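Local coordinates for uncharacterized protein (PDB 4IRT) that is of unknown function but, as a member of a BNR-repeat beta-propeller family, is a putative neuraminidase that may act on sialic acid-containing sugars, at residues A[46-51]-A[108-113]; A[178-183]-A[196-201]; A[202-207]-A[245-250]. All coordinates share one frame; numbering follows the deposited sequence.

The three contacts follow one another along a chain folded as a beta propeller. Contact 1 lies on one side of the chain's centre, and contacts 2 and 3 lie on the opposite side. The centres of contacts 1 and 2 are about 32 Å apart, those of contacts 1 and 3 about 39 Å. Contacts 2 and 3 touch, with centres about 10 Å apart, because strands 191-198 and 206-214 are neighbours in one sheet. E199 OE1 lies 2.7 Å from H207 NE2 at this junction, probably hydrogen-bonded. No catalytic site is established here. The ethanediol at contact 1 and another about 4 Å from the side chain of A179 probably come from the crystallisation liquor.

Contact 1 of 3, residues A[46-51]-A[108-113]; sequences LVLGKR and LELGDK. With EDO (1,2-ethanediol), chain J.
L108 fills a shallow hollow on strand 45-52, with L48 and K50 as its rims and G49 as its floor. Both methyls of L108 reach the strand. L108 CD2 lies 3.8 Å from G49 C. L108 CD1 lies 3.6 Å from L48 O. On one rim L108 CD2 also meets L48 CB at 4.0 Å. On the other rim L108 CD2 meets K50 CD at the same distance of 4.0 Å. The K50 and L108 side chains cross obliquely. K50 CB, CG and CD do the packing, while NZ hydrogen-bonds G106 O and Y36 OH.

The second bump is L110. It meets L48 tip to tip, with L110 CD2 3.9 Å from L48 CD1. L48 CD1 is anti to CA (chi2 -177°), which carries this methyl out to L110. L46 crosses L110 at about a right angle, and L46 CD2 touches L110 CD1 at 4.0 Å. The three leucines L46, L48 and L110 thus form one apolar patch. L48 CD1 also lies 3.5 Å from L108 O, a buried carbonyl oxygen with no hydrogen-bond partner in the model.

Further along, D112 N donates a nearly straight bond to O1 of an ethanediol, 2.8 Å long. L108 and L110 also touch strands 59-63 and 86-90. The leucines of the loop between strands 99-101 and 124-131 thus pack between the antiparallel sheet of strands 45-52 and 59-63 and strand 86-90. This is a leucine-bearing connecting loop packed into the body of a beta propeller.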
loop_
_atom_site.group_PDB
_atom_site.type_symbol
_atom_site.label_atom_id
_atom_site.label_comp_id
_atom_site.label_asym_id
_atom_site.label_seq_id
_atom_site.Cartn_x
_atom_site.Cartn_y
_atom_site.Cartn_z
ATOM N N LEU A 46 -8.900 -6.203 16.707
ATOM C CA LEU A 46 -8.081 -6.720 15.640
ATOM C C LEU A 46 -8.369 -8.197 15.550
ATOM O O LEU A 46 -8.188 -8.915 16.541
ATOM C CB LEU A 46 -6.599 -6.518 15.999
ATOM C CG LEU A 46 -5.560 -7.333 15.246
ATOM C CD1 LEU A 46 -5.605 -6.997 13.774
ATOM C CD2 LEU A 46 -4.179 -7.054 15.790
ATOM N N VAL A 47 -8.810 -8.634 14.377
ATOM C CA VAL A 47 -9.048 -10.020 14.075
ATOM C C VAL A 47 -7.962 -10.475 13.093
ATOM O O VAL A 47 -7.641 -9.758 12.133
ATOM C CB VAL A 47 -10.432 -10.181 13.410
ATOM C CG1 VAL A 47 -10.662 -11.607 12.944
ATOM C CG2 VAL A 47 -11.522 -9.747 14.378
ATOM N N LEU A 48 -7.408 -11.669 13.321
ATOM C CA LEU A 48 -6.512 -12.326 12.358
ATOM C C LEU A 48 -7.177 -13.616 11.885
ATOM O O LEU A 48 -7.835 -14.306 12.669
ATOM C CB LEU A 48 -5.159 -12.641 12.998
ATOM C CG LEU A 48 -4.340 -11.495 13.571
ATOM C CD1 LEU A 48 -3.024 -12.016 14.087
ATOM C CD2 LEU A 48 -4.090 -10.401 12.539
ATOM N N GLY A 49 -7.039 -13.918 10.600
ATOM C CA GLY A 49 -7.593 -15.115 10.034
ATOM C C GLY A 49 -6.662 -15.794 9.057
ATOM O O GLY A 49 -5.743 -15.187 8.540
ATOM N N LYS A 50 -6.925 -17.074 8.807
ATOM C CA LYS A 50 -6.185 -17.807 7.814
ATOM C C LYS A 50 -7.036 -18.914 7.208
ATOM O O LYS A 50 -7.980 -19.412 7.841
ATOM C CB LYS A 50 -4.903 -18.399 8.405
ATOM C CG LYS A 50 -5.126 -19.571 9.342
ATOM C CD LYS A 50 -3.870 -19.955 10.121
ATOM C CE LYS A 50 -2.828 -20.600 9.220
ATOM N NZ LYS A 50 -1.728 -21.306 9.950
ATOM N N ARG A 51 -6.668 -19.292 5.981
ATOM C CA ARG A 51 -7.236 -20.422 5.308
ATOM C C ARG A 51 -6.179 -21.103 4.448
ATOM O O ARG A 51 -5.146 -20.504 4.075
ATOM C CB ARG A 51 -8.397 -19.999 4.402
ATOM C CG ARG A 51 -8.021 -19.024 3.295
ATOM C CD ARG A 51 -8.958 -19.083 2.099
ATOM N NE ARG A 51 -8.633 -18.057 1.093
ATOM C CZ ARG A 51 -9.130 -18.027 -0.148
ATOM N NH1 ARG A 51 -9.975 -18.973 -0.563
ATOM N NH2 ARG A 51 -8.823 -17.034 -0.977
ATOM N N LEU A 108 -2.371 -17.634 14.890
ATOM C CA LEU A 108 -3.153 -16.404 14.887
ATOM C C LEU A 108 -3.103 -15.721 16.244
ATOM O O LEU A 108 -3.527 -14.588 16.363
ATOM C CB LEU A 108 -4.614 -16.698 14.523
ATOM C CG LEU A 108 -4.891 -17.333 13.180
ATOM C CD1 LEU A 108 -6.385 -17.537 13.030
ATOM C CD2 LEU A 108 -4.355 -16.486 12.025
ATOM N N GLU A 109 -2.561 -16.401 17.253
ATOM C CA GLU A 109 -2.407 -15.828 18.570
ATOM C C GLU A 109 -1.130 -15.002 18.630
ATOM O O GLU A 109 -0.064 -15.427 18.164
ATOM C CB GLU A 109 -2.324 -16.915 19.632
ATOM C CG GLU A 109 -3.529 -17.825 19.721
ATOM C CD GLU A 109 -3.389 -18.726 20.928
ATOM O OE1 GLU A 109 -3.328 -18.212 22.082
ATOM O OE2 GLU A 109 -3.274 -19.941 20.716
ATOM N N LEU A 110 -1.268 -13.820 19.226
ATOM C CA LEU A 110 -0.223 -12.843 19.338
ATOM C C LEU A 110 0.284 -12.747 20.776
ATOM O O LEU A 110 -0.461 -12.940 21.715
ATOM C CB LEU A 110 -0.789 -11.480 18.947
ATOM C CG LEU A 110 -1.310 -11.334 17.516
ATOM C CD1 LEU A 110 -1.951 -9.968 17.307
ATOM C CD2 LEU A 110 -0.126 -11.539 16.580
ATOM N N GLY A 111 1.557 -12.448 20.938
ATOM C CA GLY A 111 2.096 -12.066 22.240
ATOM C C GLY A 111 1.831 -10.604 22.580
ATOM O O GLY A 111 0.989 -9.933 21.969
ATOM N N ASP A 112 2.591 -10.104 23.547
ATOM C CA ASP A 112 2.488 -8.721 23.969
ATOM C C ASP A 112 3.071 -7.789 22.899
ATOM O O ASP A 112 3.893 -8.193 22.061
ATOM C CB ASP A 112 3.248 -8.488 25.283
ATOM C CG ASP A 112 2.753 -9.347 26.436
ATOM O OD1 ASP A 112 1.651 -9.908 26.401
ATOM O OD2 ASP A 112 3.489 -9.429 27.420
ATOM N N LYS A 113 2.646 -6.530 22.964
ATOM C CA LYS A 113 3.268 -5.449 22.190
ATOM C C LYS A 113 4.752 -5.356 22.546
ATOM O O LYS A 113 5.116 -5.481 23.726
ATOM C CB LYS A 113 2.543 -4.124 22.467
ATOM C CG LYS A 113 1.132 -4.053 21.889
ATOM C CD LYS A 113 0.435 -2.745 22.185
ATOM C CE LYS A 113 -0.961 -2.724 21.549
ATOM N NZ LYS A 113 -1.747 -1.490 21.900
HETATM C C1 EDO J . 5.531 -11.433 23.678
HETATM O O1 EDO J . 4.554 -11.789 24.667
HETATM C C2 EDO J . 6.610 -10.569 24.289
HETATM O O2 EDO J . 7.622 -11.428 24.799
#

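Contact 2 of 3, residues A[178-183]-A[196-201]; sequences NAYWQL and VWRETW
N178, A179 and Y180 pair with R198, W197 and V196 in the beta hairpin of strands 178-185 and 191-198. The hairpin belongs to a four-stranded antiparallel blade of the beta propeller, and strand 178-185 is an outermost strand of that sheet. The short strand segments run antiparallel, 148° between their directions. N178 with R198 and Y180 with V196 are hydrogen-bonded pairs, and A179 with W197 between them is a non-hydrogen-bonded pair. R198 N donates to N178 O at 2.8 Å. The return bond, N178 N to R198 O, is 3.0 Å long. Y180 and V196 exchange a similar pair of bonds.

N178, Y180, V196 and R198 lie on one face of the sheet. Here the Y180 ring and the R198 guanidinium cross with their planes 42° apart. Y180 CE2 stands over one face of the guanidinium, offset toward its rim, and lies 3.8 Å from R198 NE. R198 CB comes to the ring edge, in its plane. The R198 chain is extended as far as CD and then bends at chi3 (-75°), which places NE beside Y180 CE2. Outside partners hold the guanidinium: N206 OD1 takes NE and N252 OD1 takes NH2. NH1 adds a weak bond to W201 O.

A179 and W197 lie on the other face. A179 CB packs against W197 CE3 at 4.1 Å. N178 O lies at the edge of the indole, in its plane. W197 NE1 goes on to Y240 OH.

At the open end of the pairing, one water donates to both N178 OD1, at 2.9 Å, and R198 O, at 2.8 Å.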
loop_
_atom_site.group_PDB
_atom_site.type_symbol
_atom_site.label_atom_id
_atom_site.label_comp_id
_atom_site.label_asym_id
_atom_site.label_seq_id
_atom_site.Cartn_x
_atom_site.Cartn_y
_atom_site.Cartn_z
ATOM N N ASN A 178 7.250 17.877 3.268
ATOM C CA ASN A 178 7.023 16.496 3.577
ATOM C C ASN A 178 7.108 15.670 2.288
ATOM O O ASN A 178 7.061 16.206 1.170
ATOM C CB ASN A 178 5.640 16.303 4.231
ATOM C CG ASN A 178 5.556 16.865 5.642
ATOM O OD1 ASN A 178 4.828 17.812 5.911
ATOM N ND2 ASN A 178 6.298 16.288 6.532
ATOM N N ALA A 179 7.183 14.358 2.473
ATOM C CA ALA A 179 7.007 13.378 1.394
ATOM C C ALA A 179 5.934 12.369 1.777
ATOM O O ALA A 179 5.697 12.151 2.975
ATOM C CB ALA A 179 8.312 12.665 1.138
ATOM N N TYR A 180 5.297 11.766 0.756
ATOM C CA TYR A 180 4.425 10.613 0.896
ATOM C C TYR A 180 4.884 9.588 -0.095
ATOM O O TYR A 180 4.977 9.878 -1.292
ATOM C CB TYR A 180 2.967 10.967 0.637
ATOM C CG TYR A 180 2.448 11.890 1.686
ATOM C CD1 TYR A 180 1.900 11.388 2.867
ATOM C CD2 TYR A 180 2.521 13.252 1.515
ATOM C CE1 TYR A 180 1.436 12.251 3.861
ATOM C CE2 TYR A 180 2.063 14.121 2.494
ATOM C CZ TYR A 180 1.531 13.612 3.665
ATOM O OH TYR A 180 1.101 14.499 4.624
ATOM N N TRP A 181 5.174 8.398 0.421
ATOM C CA TRP A 181 5.871 7.367 -0.327
ATOM C C TRP A 181 5.085 6.077 -0.451
ATOM O O TRP A 181 4.111 5.869 0.239
ATOM C CB TRP A 181 7.231 7.069 0.333
ATOM C CG TRP A 181 7.116 6.701 1.802
ATOM C CD1 TRP A 181 6.820 5.502 2.333
ATOM C CD2 TRP A 181 7.294 7.608 2.912
ATOM N NE1 TRP A 181 6.777 5.588 3.730
ATOM C CE2 TRP A 181 7.085 6.879 4.094
ATOM C CE3 TRP A 181 7.593 8.969 2.997
ATOM C CZ2 TRP A 181 7.149 7.469 5.350
ATOM C CZ3 TRP A 181 7.680 9.548 4.224
ATOM C CH2 TRP A 181 7.445 8.804 5.401
ATOM N N GLN A 182 5.561 5.216 -1.339
ATOM C CA GLN A 182 5.150 3.814 -1.475
ATOM C C GLN A 182 6.329 2.988 -1.970
ATOM O O GLN A 182 7.260 3.525 -2.594
ATOM C CB GLN A 182 3.931 3.659 -2.429
ATOM C CG GLN A 182 4.095 4.327 -3.807
ATOM C CD GLN A 182 3.696 5.786 -3.846
ATOM O OE1 GLN A 182 2.852 6.249 -3.065
ATOM N NE2 GLN A 182 4.321 6.544 -4.762
ATOM N N LEU A 183 6.331 1.708 -1.625
ATOM C CA LEU A 183 7.436 0.812 -1.923
ATOM C C LEU A 183 6.920 -0.501 -2.439
ATOM O O LEU A 183 5.729 -0.800 -2.332
ATOM C CB LEU A 183 8.306 0.526 -0.688
ATOM C CG LEU A 183 8.915 1.739 -0.012
ATOM C CD1 LEU A 183 8.004 2.284 1.064
ATOM C CD2 LEU A 183 10.248 1.471 0.630
ATOM N N VAL A 196 5.844 11.481 -3.640
ATOM C CA VAL A 196 5.522 12.843 -4.061
ATOM C C VAL A 196 5.969 13.757 -2.932
ATOM O O VAL A 196 6.056 13.342 -1.755
ATOM C CB VAL A 196 4.003 13.049 -4.324
ATOM C CG1 VAL A 196 3.493 11.977 -5.306
ATOM C CG2 VAL A 196 3.208 13.048 -3.028
ATOM N N TRP A 197 6.303 14.979 -3.295
ATOM C CA TRP A 197 6.560 15.977 -2.313
ATOM C C TRP A 197 5.267 16.631 -1.926
ATOM O O TRP A 197 4.352 16.754 -2.743
ATOM C CB TRP A 197 7.478 17.042 -2.871
ATOM C CG TRP A 197 8.848 16.549 -3.234
ATOM C CD1 TRP A 197 9.400 16.538 -4.478
ATOM C CD2 TRP A 197 9.867 16.055 -2.341
ATOM N NE1 TRP A 197 10.696 16.062 -4.422
ATOM C CE2 TRP A 197 11.004 15.766 -3.121
ATOM C CE3 TRP A 197 9.934 15.854 -0.956
ATOM C CZ2 TRP A 197 12.214 15.283 -2.556
ATOM C CZ3 TRP A 197 11.121 15.383 -0.409
ATOM C CH2 TRP A 197 12.239 15.096 -1.209
ATOM N N ARG A 198 5.174 17.065 -0.673
ATOM C CA ARG A 198 4.122 18.012 -0.321
ATOM C C ARG A 198 4.781 19.231 0.287
ATOM O O ARG A 198 5.410 19.145 1.336
ATOM C CB ARG A 198 3.092 17.484 0.653
ATOM C CG ARG A 198 1.938 18.485 0.705
ATOM C CD ARG A 198 0.857 18.171 1.685
ATOM N NE ARG A 198 0.003 17.090 1.224
ATOM C CZ ARG A 198 -1.046 16.670 1.903
ATOM N NH1 ARG A 198 -1.395 17.295 3.022
ATOM N NH2 ARG A 198 -1.764 15.646 1.466
ATOM N N GLU A 199 4.572 20.367 -0.343
ATOM C CA GLU A 199 5.323 21.548 -0.040
ATOM C C GLU A 199 4.932 22.181 1.307
ATOM O O GLU A 199 5.812 22.583 2.053
ATOM C CB GLU A 199 5.211 22.528 -1.200
ATOM C CG GLU A 199 6.383 23.449 -1.354
ATOM C CD GLU A 199 7.754 22.765 -1.411
ATOM O OE1 GLU A 199 7.925 21.621 -1.859
ATOM O OE2 GLU A 199 8.714 23.432 -1.047
ATOM N N THR A 200 3.631 22.190 1.646
ATOM C CA THR A 200 3.176 22.725 2.923
ATOM C C THR A 200 1.923 21.980 3.407
ATOM O O THR A 200 1.653 20.872 2.973
ATOM C CB THR A 200 3.016 24.280 2.835
ATOM O OG1 THR A 200 2.753 24.863 4.131
ATOM C CG2 THR A 200 1.903 24.676 1.851
ATOM N N TRP A 201 1.173 22.556 4.342
ATOM C CA TRP A 201 0.024 21.843 4.949
ATOM C C TRP A 201 -0.924 21.238 3.929
ATOM O O TRP A 201 -1.379 20.109 4.092
ATOM C CB TRP A 201 -0.764 22.794 5.860
ATOM C CG TRP A 201 0.028 23.251 7.063
ATOM C CD1 TRP A 201 0.672 24.446 7.225
ATOM C CD2 TRP A 201 0.264 22.500 8.258
ATOM N NE1 TRP A 201 1.307 24.475 8.462
ATOM C CE2 TRP A 201 1.066 23.296 9.107
ATOM C CE3 TRP A 201 -0.144 21.227 8.702
ATOM C CZ2 TRP A 201 1.471 22.866 10.370
ATOM C CZ3 TRP A 201 0.258 20.805 9.975
ATOM C CH2 TRP A 201 1.073 21.612 10.772
HETATM O O HOH W 1 4.535 19.857 3.885
#

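Contact 3 of 3, residues A[202-207]-A[245-250]; sequences HVETNH and PQNCEL
E204 O accepts a 2.9 Å hydrogen bond from N247 N, which joins the 3-10 turn 203-205 to the loop 245-250 backbone to backbone. A little further on, Q246 CA points its hydrogen at N206 O in a CA-H...O contact.

The side chain of N206 makes the second direct bond across the contact. N206 ND2 donates to L250 O at 2.9 Å with an N-H...O angle of 175°. The acceptor lies in the amide plane. ND2 also reaches N252 OD1, and OD1 accepts from R198 NE. These three bonds fix the rotation of the amide.

Q246 is extended beyond CG and lies alongside T205 and H207, pointing the same way as both. Q246 OE1 comes to 3.3 Å from T205 CB. Set anti to its carbonyl carbon (chi1 -61°), Q246 CG packs at 3.9 Å from H207 CD2. The amide and imidazole planes are only 19° apart. An alanine here would probably open a gap beside T205 CB and H207 CD2, which would lose the contacts of OE1 and CG. On the other flank of the strand, L250 CD2 packs at 3.8 Å from H207 C.

Two waters fill in the interface. One lies within hydrogen-bonding distance of both V203 O and L250 O. The other accepts from C248 N and L250 N, and its oxygen lies 3.1 Å from N206 O, which ties it to the other segment.

The turn leads into strand 206-214, whose H207 pairs with W197 of strand 191-198 and bonds E199 through NE2. On the loop side, L250 touches V196 of strand 191-198 and also T268 and W270 of strand 264-271. The loop therefore spans two adjoining antiparallel sheets of the propeller.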
loop_
_atom_site.group_PDB
_atom_site.type_symbol
_atom_site.label_atom_id
_atom_site.label_comp_id
_atom_site.label_asym_id
_atom_site.label_seq_id
_atom_site.Cartn_x
_atom_site.Cartn_y
_atom_site.Cartn_z
ATOM N N HIS A 202 -1.212 21.983 2.873
ATOM C CA HIS A 202 -2.367 21.706 2.058
ATOM C C HIS A 202 -2.113 20.705 0.937
ATOM O O HIS A 202 -1.074 20.716 0.289
ATOM C CB HIS A 202 -2.925 22.998 1.516
ATOM C CG HIS A 202 -3.118 24.030 2.579
ATOM N ND1 HIS A 202 -2.087 24.828 3.036
ATOM C CD2 HIS A 202 -4.200 24.330 3.336
ATOM C CE1 HIS A 202 -2.544 25.612 4.000
ATOM N NE2 HIS A 202 -3.823 25.329 4.201
ATOM N N VAL A 203 -3.093 19.846 0.736
ATOM C CA VAL A 203 -3.000 18.771 -0.248
ATOM C C VAL A 203 -2.712 19.260 -1.675
ATOM O O VAL A 203 -2.030 18.575 -2.445
ATOM C CB VAL A 203 -4.282 17.911 -0.231
ATOM C CG1 VAL A 203 -5.493 18.677 -0.742
ATOM C CG2 VAL A 203 -4.048 16.628 -1.042
ATOM N N GLU A 204 -3.227 20.432 -2.049
ATOM C CA GLU A 204 -2.948 20.980 -3.383
ATOM C C GLU A 204 -1.491 21.350 -3.632
ATOM O O GLU A 204 -1.142 21.686 -4.767
ATOM C CB GLU A 204 -3.849 22.193 -3.699
ATOM C CG GLU A 204 -3.624 23.406 -2.798
ATOM C CD GLU A 204 -4.485 23.427 -1.540
ATOM O OE1 GLU A 204 -4.937 22.336 -1.072
ATOM O OE2 GLU A 204 -4.660 24.571 -1.005
ATOM N N THR A 205 -0.663 21.303 -2.585
ATOM C CA THR A 205 0.750 21.595 -2.696
ATOM C C THR A 205 1.600 20.319 -2.880
ATOM O O THR A 205 2.828 20.385 -2.832
ATOM C CB THR A 205 1.285 22.474 -1.525
ATOM O OG1 THR A 205 1.394 21.717 -0.308
ATOM C CG2 THR A 205 0.394 23.689 -1.302
ATOM N N ASN A 206 0.953 19.168 -3.096
ATOM C CA ASN A 206 1.654 17.980 -3.588
ATOM C C ASN A 206 2.251 18.307 -4.969
ATOM O O ASN A 206 1.638 19.034 -5.772
ATOM C CB ASN A 206 0.695 16.799 -3.811
ATOM C CG ASN A 206 0.167 16.175 -2.540
ATOM O OD1 ASN A 206 0.720 16.330 -1.423
ATOM N ND2 ASN A 206 -0.932 15.420 -2.711
ATOM N N HIS A 207 3.444 17.797 -5.216
ATOM C CA HIS A 207 4.042 17.916 -6.527
ATOM C C HIS A 207 5.096 16.853 -6.767
ATOM O O HIS A 207 5.776 16.421 -5.826
ATOM C CB HIS A 207 4.633 19.317 -6.722
ATOM C CG HIS A 207 5.693 19.690 -5.727
ATOM N ND1 HIS A 207 7.040 19.525 -5.980
ATOM C CD2 HIS A 207 5.609 20.262 -4.505
ATOM C CE1 HIS A 207 7.739 19.969 -4.946
ATOM N NE2 HIS A 207 6.892 20.420 -4.034
ATOM N N PRO A 245 3.253 19.686 -11.460
ATOM C CA PRO A 245 3.192 20.867 -10.619
ATOM C C PRO A 245 2.258 20.723 -9.405
ATOM O O PRO A 245 1.477 19.775 -9.297
ATOM C CB PRO A 245 2.630 21.915 -11.589
ATOM C CG PRO A 245 1.665 21.101 -12.426
ATOM C CD PRO A 245 2.438 19.841 -12.688
ATOM N N GLN A 246 2.286 21.729 -8.537
ATOM C CA GLN A 246 1.241 21.867 -7.548
ATOM C C GLN A 246 -0.054 22.194 -8.308
ATOM O O GLN A 246 0.002 22.603 -9.468
ATOM C CB GLN A 246 1.602 22.978 -6.571
ATOM C CG GLN A 246 2.907 22.693 -5.823
ATOM C CD GLN A 246 3.204 23.727 -4.754
ATOM O OE1 GLN A 246 2.299 24.253 -4.095
ATOM N NE2 GLN A 246 4.493 24.019 -4.569
ATOM N N ASN A 247 -1.194 21.964 -7.663
ATOM C CA ASN A 247 -2.517 22.276 -8.211
ATOM C C ASN A 247 -2.879 21.518 -9.493
ATOM O O ASN A 247 -3.548 22.044 -10.362
ATOM C CB ASN A 247 -2.669 23.785 -8.392
ATOM C CG ASN A 247 -2.585 24.516 -7.079
ATOM O OD1 ASN A 247 -3.484 24.405 -6.256
ATOM N ND2 ASN A 247 -1.489 25.242 -6.861
ATOM N N CYS A 248 -2.449 20.261 -9.598
ATOM C CA CYS A 248 -2.935 19.417 -10.675
ATOM C C CYS A 248 -3.665 18.188 -10.170
ATOM O O CYS A 248 -3.814 17.189 -10.915
ATOM C CB CYS A 248 -1.821 19.063 -11.685
ATOM S SG CYS A 248 -0.618 17.870 -11.104
ATOM N N GLU A 249 -4.131 18.264 -8.926
ATOM C CA GLU A 249 -4.900 17.192 -8.273
ATOM C C GLU A 249 -4.075 15.899 -8.125
ATOM O O GLU A 249 -4.611 14.792 -8.128
ATOM C CB GLU A 249 -6.177 16.896 -9.059
ATOM C CG GLU A 249 -7.051 18.073 -9.376
ATOM C CD GLU A 249 -7.544 18.852 -8.164
ATOM O OE1 GLU A 249 -7.420 18.403 -6.994
ATOM O OE2 GLU A 249 -8.118 19.940 -8.416
ATOM N N LEU A 250 -2.763 16.046 -8.032
ATOM C CA LEU A 250 -1.885 14.930 -7.773
ATOM C C LEU A 250 -2.084 14.467 -6.331
ATOM O O LEU A 250 -2.002 15.262 -5.394
ATOM C CB LEU A 250 -0.435 15.327 -7.990
ATOM C CG LEU A 250 0.575 14.228 -7.675
ATOM C CD1 LEU A 250 0.440 13.051 -8.617
ATOM C CD2 LEU A 250 1.973 14.815 -7.670
HETATM O O HOH W 2 -2.348 17.947 -5.137
HETATM O O HOH W 3 -0.911 18.690 -7.547
#